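Putative esterase (Uncultured bacterium, PDB 7C4D) probably hydrolyses carboxylic ester bonds as a marine bacterial esterase of the alpha/beta hydrolase fold. Local coordinates at residues Pro25-His30 and Tyr53-Arg58; Gly31-Gly36 and Met172-Asn177; Ile93-Gly98 and His253-Gln258. All coordinates share one frame; numbering follows the deposited sequence.

Contact 1. Residues Pro25-His30 and Tyr53-Arg58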
loop_
_atom_site.group_PDB
_atom_site.type_symbol
_atom_site.label_atom_id
_atom_site.label_comp_id
_atom_site.label_asym_id
_atom_site.label_seq_id
_atom_site.Cartn_x
_atom_site.Cartn_y
_atom_site.Cartn_z
ATOM N N PRO A 25 10.124 -3.853 15.702
ATOM C CA PRO A 25 10.117 -3.663 14.254
ATOM C C PRO A 25 8.765 -3.109 13.866
ATOM O O PRO A 25 7.754 -3.367 14.517
ATOM C CB PRO A 25 10.255 -5.068 13.676
ATOM C CG PRO A 25 10.837 -5.839 14.846
ATOM C CD PRO A 25 10.190 -5.267 16.083
ATOM N N LEU A 26 8.794 -2.308 12.804
ATOM C CA LEU A 26 7.605 -1.722 12.234
ATOM C C LEU A 26 7.780 -1.827 10.720
ATOM O O LEU A 26 8.696 -1.232 10.158
ATOM C CB LEU A 26 7.501 -0.275 12.728
ATOM C CG LEU A 26 6.380 0.589 12.129
ATOM C CD1 LEU A 26 5.033 -0.071 12.303
ATOM C CD2 LEU A 26 6.364 1.977 12.788
ATOM N N ILE A 27 6.887 -2.592 10.085
ATOM C CA ILE A 27 6.916 -2.798 8.650
ATOM C C ILE A 27 5.854 -1.916 8.012
ATOM O O ILE A 27 4.692 -1.972 8.441
ATOM C CB ILE A 27 6.718 -4.304 8.305
ATOM C CG1 ILE A 27 7.856 -5.167 8.852
ATOM C CG2 ILE A 27 6.546 -4.493 6.800
ATOM C CD1 ILE A 27 7.686 -6.680 8.693
ATOM N N ILE A 28 6.250 -1.138 6.984
ATOM C CA ILE A 28 5.290 -0.301 6.272
ATOM C C ILE A 28 5.133 -0.840 4.836
ATOM O O ILE A 28 6.130 -1.092 4.168
ATOM C CB ILE A 28 5.705 1.184 6.334
ATOM C CG1 ILE A 28 6.023 1.618 7.767
ATOM C CG2 ILE A 28 4.705 2.137 5.692
ATOM C CD1 ILE A 28 6.299 3.148 7.914
ATOM N N LEU A 29 3.883 -1.028 4.391
ATOM C CA LEU A 29 3.538 -1.522 3.055
ATOM C C LEU A 29 2.713 -0.477 2.303
ATOM O O LEU A 29 1.591 -0.127 2.696
ATOM C CB LEU A 29 2.727 -2.823 3.152
ATOM C CG LEU A 29 3.351 -3.989 3.899
ATOM C CD1 LEU A 29 2.449 -5.207 3.778
ATOM C CD2 LEU A 29 4.709 -4.295 3.328
ATOM N N HIS A 30 3.275 0.017 1.203
ATOM C CA HIS A 30 2.614 0.969 0.329
ATOM C C HIS A 30 1.419 0.318 -0.418
ATOM O O HIS A 30 1.205 -0.910 -0.418
ATOM C CB HIS A 30 3.672 1.508 -0.636
ATOM C CG HIS A 30 4.174 0.444 -1.549
ATOM N ND1 HIS A 30 3.484 0.057 -2.684
ATOM C CD2 HIS A 30 5.239 -0.377 -1.466
ATOM C CE1 HIS A 30 4.112 -0.927 -3.275
ATOM N NE2 HIS A 30 5.204 -1.215 -2.552
ATOM N N TYR A 53 10.958 -0.742 8.633
ATOM C CA TYR A 53 11.280 -1.367 7.351
ATOM C C TYR A 53 10.336 -0.855 6.264
ATOM O O TYR A 53 9.111 -0.998 6.375
ATOM C CB TYR A 53 11.176 -2.886 7.453
ATOM C CG TYR A 53 12.192 -3.509 8.368
ATOM C CD1 TYR A 53 11.974 -3.558 9.733
ATOM C CD2 TYR A 53 13.377 -4.035 7.874
ATOM C CE1 TYR A 53 12.908 -4.113 10.583
ATOM C CE2 TYR A 53 14.322 -4.605 8.702
ATOM C CZ TYR A 53 14.074 -4.647 10.063
ATOM O OH TYR A 53 14.965 -5.234 10.906
ATOM N N LEU A 54 10.911 -0.153 5.279
ATOM C CA LEU A 54 10.159 0.362 4.144
ATOM C C LEU A 54 10.350 -0.635 3.007
ATOM O O LEU A 54 11.438 -0.721 2.422
ATOM C CB LEU A 54 10.694 1.732 3.733
ATOM C CG LEU A 54 10.722 2.835 4.792
ATOM C CD1 LEU A 54 11.323 4.076 4.184
ATOM C CD2 LEU A 54 9.318 3.159 5.263
ATOM N N ILE A 55 9.292 -1.415 2.767
ATOM C CA ILE A 55 9.301 -2.551 1.852
ATOM C C ILE A 55 8.694 -2.088 0.531
ATOM O O ILE A 55 7.752 -1.280 0.528
ATOM C CB ILE A 55 8.507 -3.701 2.498
ATOM C CG1 ILE A 55 9.333 -4.442 3.555
ATOM C CG2 ILE A 55 7.928 -4.642 1.463
ATOM C CD1 ILE A 55 10.359 -5.303 2.968
ATOM N N ASP A 56 9.316 -2.512 -0.584
ATOM C CA ASP A 56 8.744 -2.380 -1.923
ATOM C C ASP A 56 8.051 -3.719 -2.189
ATOM O O ASP A 56 8.654 -4.765 -2.005
ATOM C CB ASP A 56 9.813 -2.093 -2.989
ATOM C CG ASP A 56 10.430 -0.695 -2.979
ATOM O OD1 ASP A 56 9.949 0.161 -2.244
ATOM O OD2 ASP A 56 11.351 -0.448 -3.752
ATOM N N GLN A 57 6.750 -3.708 -2.468
ATOM C CA GLN A 57 6.064 -4.977 -2.706
ATOM C C GLN A 57 6.321 -5.466 -4.134
ATOM O O GLN A 57 6.788 -4.679 -4.966
ATOM C CB GLN A 57 4.584 -4.816 -2.394
ATOM C CG GLN A 57 4.349 -4.605 -0.900
ATOM C CD GLN A 57 2.886 -4.447 -0.645
ATOM O OE1 GLN A 57 2.168 -5.420 -0.402
ATOM N NE2 GLN A 57 2.433 -3.216 -0.800
ATOM N N ARG A 58 5.999 -6.753 -4.406
ATOM C CA ARG A 58 6.192 -7.319 -5.746
ATOM C C ARG A 58 5.601 -6.394 -6.815
ATOM O O ARG A 58 4.567 -5.754 -6.587
ATOM C CB ARG A 58 5.655 -8.751 -5.806
ATOM C CG ARG A 58 4.138 -8.889 -5.818
ATOM C CD ARG A 58 3.721 -10.278 -6.273
ATOM N NE ARG A 58 4.388 -11.242 -5.428
ATOM C CZ ARG A 58 4.578 -12.519 -5.735
ATOM N NH1 ARG A 58 4.120 -12.980 -6.883
ATOM N NH2 ARG A 58 5.211 -13.325 -4.899
HETATM O O HOH W 1 6.058 0.514 1.705
#

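Contact 2. Residues Gly31-Gly36 and Met172-Asn177. With SO4 (sulfate ion), chain E; ACT (acetate ion), chain D.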
loop_
_atom_site.group_PDB
_atom_site.type_symbol
_atom_site.label_atom_id
_atom_site.label_comp_id
_atom_site.label_asym_id
_atom_site.label_seq_id
_atom_site.Cartn_x
_atom_site.Cartn_y
_atom_site.Cartn_z
ATOM N N GLY A 31 0.625 1.156 -1.082
ATOM C CA GLY A 31 -0.446 0.710 -1.960
ATOM C C GLY A 31 -0.042 0.626 -3.450
ATOM O O GLY A 31 1.129 0.810 -3.813
ATOM N N LEU A 32 -1.014 0.325 -4.339
ATOM C CA LEU A 32 -0.715 0.107 -5.755
ATOM C C LEU A 32 -0.047 1.347 -6.386
ATOM O O LEU A 32 -0.461 2.482 -6.165
ATOM C CB LEU A 32 -2.032 -0.248 -6.460
ATOM C CG LEU A 32 -1.942 -0.877 -7.851
ATOM C CD1 LEU A 32 -1.205 -2.198 -7.831
ATOM C CD2 LEU A 32 -3.345 -1.095 -8.404
ATOM N N TYR A 33 1.000 1.132 -7.199
ATOM C CA TYR A 33 1.753 2.215 -7.833
ATOM C C TYR A 33 2.657 2.991 -6.859
ATOM O O TYR A 33 3.276 3.979 -7.283
ATOM C CB TYR A 33 0.877 3.188 -8.641
ATOM C CG TYR A 33 -0.107 2.499 -9.548
ATOM C CD1 TYR A 33 0.347 1.734 -10.609
ATOM C CD2 TYR A 33 -1.477 2.623 -9.368
ATOM C CE1 TYR A 33 -0.528 1.065 -11.443
ATOM C CE2 TYR A 33 -2.371 1.960 -10.203
ATOM C CZ TYR A 33 -1.891 1.168 -11.235
ATOM O OH TYR A 33 -2.724 0.497 -12.082
ATOM N N GLY A 34 2.703 2.610 -5.561
ATOM C CA GLY A 34 3.567 3.305 -4.602
ATOM C C GLY A 34 4.878 2.556 -4.398
ATOM O O GLY A 34 5.115 1.544 -5.052
ATOM N N SER A 35 5.728 3.054 -3.489
ATOM C CA SER A 35 6.877 2.308 -2.996
ATOM C C SER A 35 7.207 2.785 -1.580
ATOM O O SER A 35 6.482 3.597 -1.016
ATOM C CB SER A 35 8.075 2.448 -3.898
ATOM O OG SER A 35 8.551 3.774 -3.841
ATOM N N GLY A 36 8.274 2.226 -1.003
ATOM C CA GLY A 36 8.735 2.656 0.300
ATOM C C GLY A 36 9.093 4.142 0.304
ATOM O O GLY A 36 8.830 4.821 1.297
ATOM N N MET A 172 2.182 13.038 -10.458
ATOM C CA MET A 172 3.582 12.868 -10.062
ATOM C C MET A 172 3.789 11.600 -9.234
ATOM O O MET A 172 4.870 11.006 -9.294
ATOM C CB MET A 172 4.150 14.057 -9.282
ATOM C CG MET A 172 4.872 15.061 -10.161
ATOM S SD MET A 172 3.733 16.337 -10.758
ATOM C CE MET A 172 3.403 17.242 -9.243
ATOM N N PHE A 173 2.752 11.215 -8.470
ATOM C CA PHE A 173 2.683 9.946 -7.757
ATOM C C PHE A 173 2.985 8.810 -8.741
ATOM O O PHE A 173 3.913 8.001 -8.530
ATOM C CB PHE A 173 1.351 9.845 -6.991
ATOM C CG PHE A 173 1.136 8.517 -6.314
ATOM C CD1 PHE A 173 1.688 8.253 -5.062
ATOM C CD2 PHE A 173 0.437 7.508 -6.955
ATOM C CE1 PHE A 173 1.557 7.006 -4.467
ATOM C CE2 PHE A 173 0.299 6.259 -6.364
ATOM C CZ PHE A 173 0.863 6.010 -5.126
ATOM N N LEU A 174 2.253 8.829 -9.869
ATOM C CA LEU A 174 2.404 7.814 -10.903
ATOM C C LEU A 174 3.754 7.939 -11.603
ATOM O O LEU A 174 4.381 6.931 -11.934
ATOM C CB LEU A 174 1.240 7.941 -11.889
ATOM C CG LEU A 174 -0.138 7.620 -11.307
ATOM C CD1 LEU A 174 -1.250 7.970 -12.291
ATOM C CD2 LEU A 174 -0.211 6.155 -10.925
ATOM N N LEU A 175 4.202 9.186 -11.785
ATOM C CA LEU A 175 5.405 9.494 -12.539
ATOM C C LEU A 175 6.648 9.200 -11.707
ATOM O O LEU A 175 7.771 9.292 -12.214
ATOM C CB LEU A 175 5.399 10.983 -12.910
ATOM C CG LEU A 175 4.663 11.399 -14.182
ATOM C CD1 LEU A 175 4.666 12.909 -14.303
ATOM C CD2 LEU A 175 5.278 10.762 -15.423
ATOM N N LYS A 176 6.470 8.897 -10.415
ATOM C CA LYS A 176 7.644 8.449 -9.691
ATOM C C LYS A 176 8.005 7.049 -10.163
ATOM O O LYS A 176 9.055 6.559 -9.761
ATOM C CB LYS A 176 7.414 8.432 -8.179
ATOM C CG LYS A 176 7.524 9.774 -7.497
ATOM C CD LYS A 176 6.863 9.696 -6.150
ATOM C CE LYS A 176 6.202 10.993 -5.753
ATOM N NZ LYS A 176 5.386 10.813 -4.528
ATOM N N ASN A 177 7.147 6.422 -10.997
ATOM C CA ASN A 177 7.344 5.034 -11.417
ATOM C C ASN A 177 8.079 4.938 -12.744
ATOM O O ASN A 177 8.420 3.833 -13.199
ATOM C CB ASN A 177 6.040 4.263 -11.523
ATOM C CG ASN A 177 5.535 3.924 -10.144
ATOM O OD1 ASN A 177 6.066 3.026 -9.496
ATOM N ND2 ASN A 177 4.569 4.686 -9.672
HETATM S S SO4 E . 1.773 4.931 -1.183
HETATM O O1 SO4 E . 3.077 4.679 -1.736
HETATM O O2 SO4 E . 0.782 4.586 -2.179
HETATM O O3 SO4 E . 1.552 4.107 -0.011
HETATM O O4 SO4 E . 1.647 6.315 -0.828
HETATM C C ACT D . -4.457 0.950 -3.954
HETATM O O ACT D . -4.639 2.190 -3.972
HETATM O OXT ACT D . -3.513 0.408 -3.345
HETATM C CH3 ACT D . -5.436 0.005 -4.693
HETATM O O HOH W 2 4.543 6.269 -6.387
HETATM O O HOH W 3 6.771 1.436 -7.494
#

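Contact 3. Residues Ile93-Gly98 and His253-Gln258. With ACT (acetate ion), chain D; SO4 (sulfate ion), chain E.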
loop_
_atom_site.group_PDB
_atom_site.type_symbol
_atom_site.label_atom_id
_atom_site.label_comp_id
_atom_site.label_asym_id
_atom_site.label_seq_id
_atom_site.Cartn_x
_atom_site.Cartn_y
_atom_site.Cartn_z
ATOM N N ILE A 93 2.013 -1.286 9.315
ATOM C CA ILE A 93 1.143 -0.323 8.675
ATOM C C ILE A 93 0.995 -0.700 7.188
ATOM O O ILE A 93 1.986 -0.888 6.497
ATOM C CB ILE A 93 1.731 1.106 8.811
ATOM C CG1 ILE A 93 2.004 1.498 10.271
ATOM C CG2 ILE A 93 0.837 2.117 8.092
ATOM C CD1 ILE A 93 2.898 2.724 10.444
ATOM N N GLY A 94 -0.238 -0.816 6.703
ATOM C CA GLY A 94 -0.503 -1.125 5.303
ATOM C C GLY A 94 -1.511 -0.131 4.754
ATOM O O GLY A 94 -2.615 -0.019 5.282
ATOM N N HIS A 95 -1.104 0.579 3.714
ATOM C CA HIS A 95 -1.938 1.568 3.048
ATOM C C HIS A 95 -2.577 0.914 1.823
ATOM O O HIS A 95 -1.862 0.397 0.959
ATOM C CB HIS A 95 -1.109 2.788 2.636
ATOM C CG HIS A 95 -1.885 3.775 1.839
ATOM N ND1 HIS A 95 -1.594 4.074 0.550
ATOM C CD2 HIS A 95 -3.002 4.472 2.131
ATOM C CE1 HIS A 95 -2.475 4.936 0.087
ATOM N NE2 HIS A 95 -3.317 5.212 1.046
ATOM N N SER A 96 -3.919 0.933 1.785
ATOM C CA SER A 96 -4.711 0.426 0.672
ATOM C C SER A 96 -4.317 -1.010 0.302
ATOM O O SER A 96 -4.477 -1.927 1.127
ATOM C CB SER A 96 -4.681 1.347 -0.505
ATOM O OG SER A 96 -5.934 1.270 -1.187
ATOM N N MET A 97 -3.756 -1.197 -0.904
ATOM C CA MET A 97 -3.388 -2.540 -1.324
ATOM C C MET A 97 -2.495 -3.142 -0.249
ATOM O O MET A 97 -2.664 -4.300 0.123
ATOM C CB MET A 97 -2.645 -2.548 -2.669
ATOM C CG MET A 97 -2.100 -3.913 -3.050
ATOM S SD MET A 97 -1.102 -3.968 -4.568
ATOM C CE MET A 97 0.498 -3.358 -4.022
ATOM N N GLY A 98 -1.581 -2.321 0.280
ATOM C CA GLY A 98 -0.688 -2.730 1.363
ATOM C C GLY A 98 -1.457 -3.108 2.635
ATOM O O GLY A 98 -1.074 -4.032 3.352
ATOM N N HIS A 253 -7.613 9.742 0.116
ATOM C CA HIS A 253 -7.127 8.377 0.108
ATOM C C HIS A 253 -5.634 8.293 0.456
ATOM O O HIS A 253 -5.198 7.292 1.020
ATOM C CB HIS A 253 -7.558 7.689 -1.185
ATOM C CG HIS A 253 -7.111 6.264 -1.260
ATOM N ND1 HIS A 253 -7.608 5.284 -0.420
ATOM C CD2 HIS A 253 -6.193 5.658 -2.047
ATOM C CE1 HIS A 253 -7.030 4.132 -0.701
ATOM N NE2 HIS A 253 -6.165 4.331 -1.698
ATOM N N TRP A 254 -4.851 9.328 0.119
ATOM C CA TRP A 254 -3.431 9.387 0.444
ATOM C C TRP A 254 -3.251 10.252 1.683
ATOM O O TRP A 254 -2.603 11.283 1.654
ATOM C CB TRP A 254 -2.597 9.870 -0.757
ATOM C CG TRP A 254 -2.448 8.825 -1.820
ATOM C CD1 TRP A 254 -1.393 7.978 -1.980
ATOM C CD2 TRP A 254 -3.396 8.470 -2.839
ATOM N NE1 TRP A 254 -1.604 7.139 -3.037
ATOM C CE2 TRP A 254 -2.828 7.406 -3.581
ATOM C CE3 TRP A 254 -4.658 8.940 -3.216
ATOM C CZ2 TRP A 254 -3.487 6.797 -4.658
ATOM C CZ3 TRP A 254 -5.304 8.352 -4.286
ATOM C CH2 TRP A 254 -4.726 7.296 -5.000
ATOM N N LEU A 255 -3.874 9.816 2.780
ATOM C CA LEU A 255 -3.976 10.618 3.989
ATOM C C LEU A 255 -2.611 10.854 4.651
ATOM O O LEU A 255 -2.411 11.841 5.361
ATOM C CB LEU A 255 -5.028 9.997 4.925
ATOM C CG LEU A 255 -4.700 8.660 5.590
ATOM C CD1 LEU A 255 -5.872 8.228 6.452
ATOM C CD2 LEU A 255 -4.358 7.561 4.581
ATOM N N HIS A 256 -1.640 9.979 4.394
ATOM C CA HIS A 256 -0.346 10.134 5.050
ATOM C C HIS A 256 0.542 11.145 4.327
ATOM O O HIS A 256 1.523 11.623 4.889
ATOM C CB HIS A 256 0.405 8.811 5.025
ATOM C CG HIS A 256 0.538 8.282 3.639
ATOM N ND1 HIS A 256 -0.569 7.855 2.890
ATOM C CD2 HIS A 256 1.622 8.115 2.857
ATOM C CE1 HIS A 256 -0.151 7.416 1.721
ATOM N NE2 HIS A 256 1.185 7.541 1.685
ATOM N N ALA A 257 0.250 11.375 3.050
ATOM C CA ALA A 257 0.972 12.358 2.262
ATOM C C ALA A 257 0.322 13.721 2.471
ATOM O O ALA A 257 1.024 14.717 2.543
ATOM C CB ALA A 257 0.959 11.962 0.811
ATOM N N GLN A 258 -1.009 13.747 2.618
ATOM C CA GLN A 258 -1.765 14.991 2.741
ATOM C C GLN A 258 -1.737 15.541 4.171
ATOM O O GLN A 258 -1.615 16.743 4.352
ATOM C CB GLN A 258 -3.207 14.819 2.260
ATOM C CG GLN A 258 -3.286 14.525 0.760
ATOM C CD GLN A 258 -4.694 14.244 0.296
ATOM O OE1 GLN A 258 -5.435 15.150 -0.069
ATOM N NE2 GLN A 258 -5.075 12.976 0.307
HETATM C C ACT D . -4.457 0.950 -3.954
HETATM O O ACT D . -4.639 2.190 -3.972
HETATM O OXT ACT D . -3.513 0.408 -3.345
HETATM C CH3 ACT D . -5.436 0.005 -4.693
HETATM S S SO4 E . 1.773 4.931 -1.183
HETATM O O1 SO4 E . 3.077 4.679 -1.736
HETATM O O2 SO4 E . 0.782 4.586 -2.179
HETATM O O3 SO4 E . 1.552 4.107 -0.011
HETATM O O4 SO4 E . 1.647 6.315 -0.828
#

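Contact 1. Residues Pro25-His30 and Tyr53-Arg58
His30 and Gln57 grip each other where two neighbouring parallel strands run out into loops. The backbone N of Gln57 donates to His30 NE2 at 2.9 Å, almost straight, from a position tilted 17° out of the imidazole plane. With chi1 at 66°, CG of His30 sits between its own backbone N and carbonyl carbon, which carries the ring across to residues 55-57. The Gln57 side chain slides past in the opposite sense, its NE2 lying 3.7 Å above the centre of the ring, while Ile55 O meets the ring at its edge, 3.3 Å from His30 CD2.

Behind this junction the strands pair in parallel register. Tyr53 N donates to Leu26 O at 2.8 Å and Ile28 N to Tyr53 O at 2.9 Å. The next bond, from Ile55 N to Ile28 O, is weak as the strands diverge, and a water fills in by donating to both Ile28 O and Ile55 O. On one face CD2 of Leu29 packs on CG2 of Ile55 at 3.7 Å; on the other, CD1 of Ile28 meets CD2 of Leu54 at 4.0 Å.

The pair belongs to the right-handed beta-alpha-beta crossover through helix 40-46. Helix 71-84 covers the face bearing Ile27, Leu29 and Ile55, and strands 90-95 and 16-19 flank the two strands within the central sheet.

Contact 2. Residues Gly31-Gly36 and Met172-Asn177
Tyr33 and Phe173 meet through first torsions that send their rings along different paths: CG of Phe173 is anti to its backbone N (chi1 175°), which brings CE2 and CZ up to the backbone of Leu32, Tyr33 and Gly34, whereas the turn's backbone aims CB of Tyr33 at the helix and CG, anti to the carbonyl carbon, leads the ring away. The loop is the type II beta turn Gly31-Gly34, which follows strand 25-29 of the alpha/beta hydrolase fold, and its partner is the last turn of helix 168-175 and the residues that follow. Tyr33 CB touches two side chains at once, CE2 of Phe173 at 3.9 Å and CD2 of Leu174 at the same distance; that methyl also lies against CG of the tyrosine ring, the two side chains crossing obliquely.

The polar clasp is Asn177. Its ND2 donates to Tyr33 O at 2.8 Å and, less straight, to Leu174 O at 3.2 Å, with both acceptors close to the amide plane, so the two bonds fix the rotation of the amide. An alanine here would probably leave Tyr33 O without its direct link to residues 172-177, Leu174 O without its second donor and a small gap where the amide was. Water adds two bridges, one between Tyr33 O and Phe173 O, the other between Gly34 O and Asn177 OD1.

Helices 131-144 and 192-196 pack against Tyr33. On the pocket side, Leu32 N donates to OXT of a bound acetate at 2.7 Å, consistent with an oxyanion-hole amide, and the Phe173 ring turns its edge to a sulfate, CZ lying 3.3 Å from sulfate O2.

Contact 3. Residues Ile93-Gly98 and His253-Gln258
One straight hydrogen bond joins the two segments: His95 NE2 donates to His253 O at 2.8 Å, with the acceptor 10° out of the imidazole plane. This bond, with the His256 edge over the ring, restrains the rotation of His95, whose CG is anti to the backbone N (chi1 175°).

Aromatic contacts surround it. His256 points its edge at the face of His95 in a T-shaped pair, CE1 of His256 lying 3.7 Å above the centre of the His95 ring, while the rings of His253 and Trp254 approach His95 obliquely.

Two bound ions add further polar contacts. His256 NE2 donates to sulfate O4 at 2.8 Å, and His95 ND1 makes a weak bond to sulfate O3. Met97 N donates to acetate OXT at 2.9 Å; the other acetate oxygen receives a weak bond from His253 NE2.

Ser96, with phi at 52°, lies in a Gly-His-Ser-Met-Gly turn that fits the nucleophile elbow of this fold. Its OG lies 3.1 Å from His253 NE2, and Asp120 accepts from His253 ND1, consistent with a Ser-His-Asp catalytic triad. Acetate beside the serine, whose OXT accepts from the amides of both Met97 and Leu32, probably marks where an ester's acyl group and oxyanion would lie.

In the fold
Contacts 2 and 3 line one pocket at the C-terminal ends of the central parallel strands, which contact 1 reaches at His30; the three centres lie 12 to 14 Å apart. Contact 1 and contact 3 share the main sheet, where strand 25-29 lies between 51-55 and 90-95 and hydrogen-bonds to the latter. Contact 2 grows directly out of contact 1, since residues 31-36 continue from His30, and it reaches across 135 residues to residues 172-177. Along the chain contact 1 closes before contact 3 opens, while contact 2 alternates with both. Contacts 2 and 3 meet through Phe173 and Trp254 and share the acetate and sulfate, so both contribute to the walls of the probable active site.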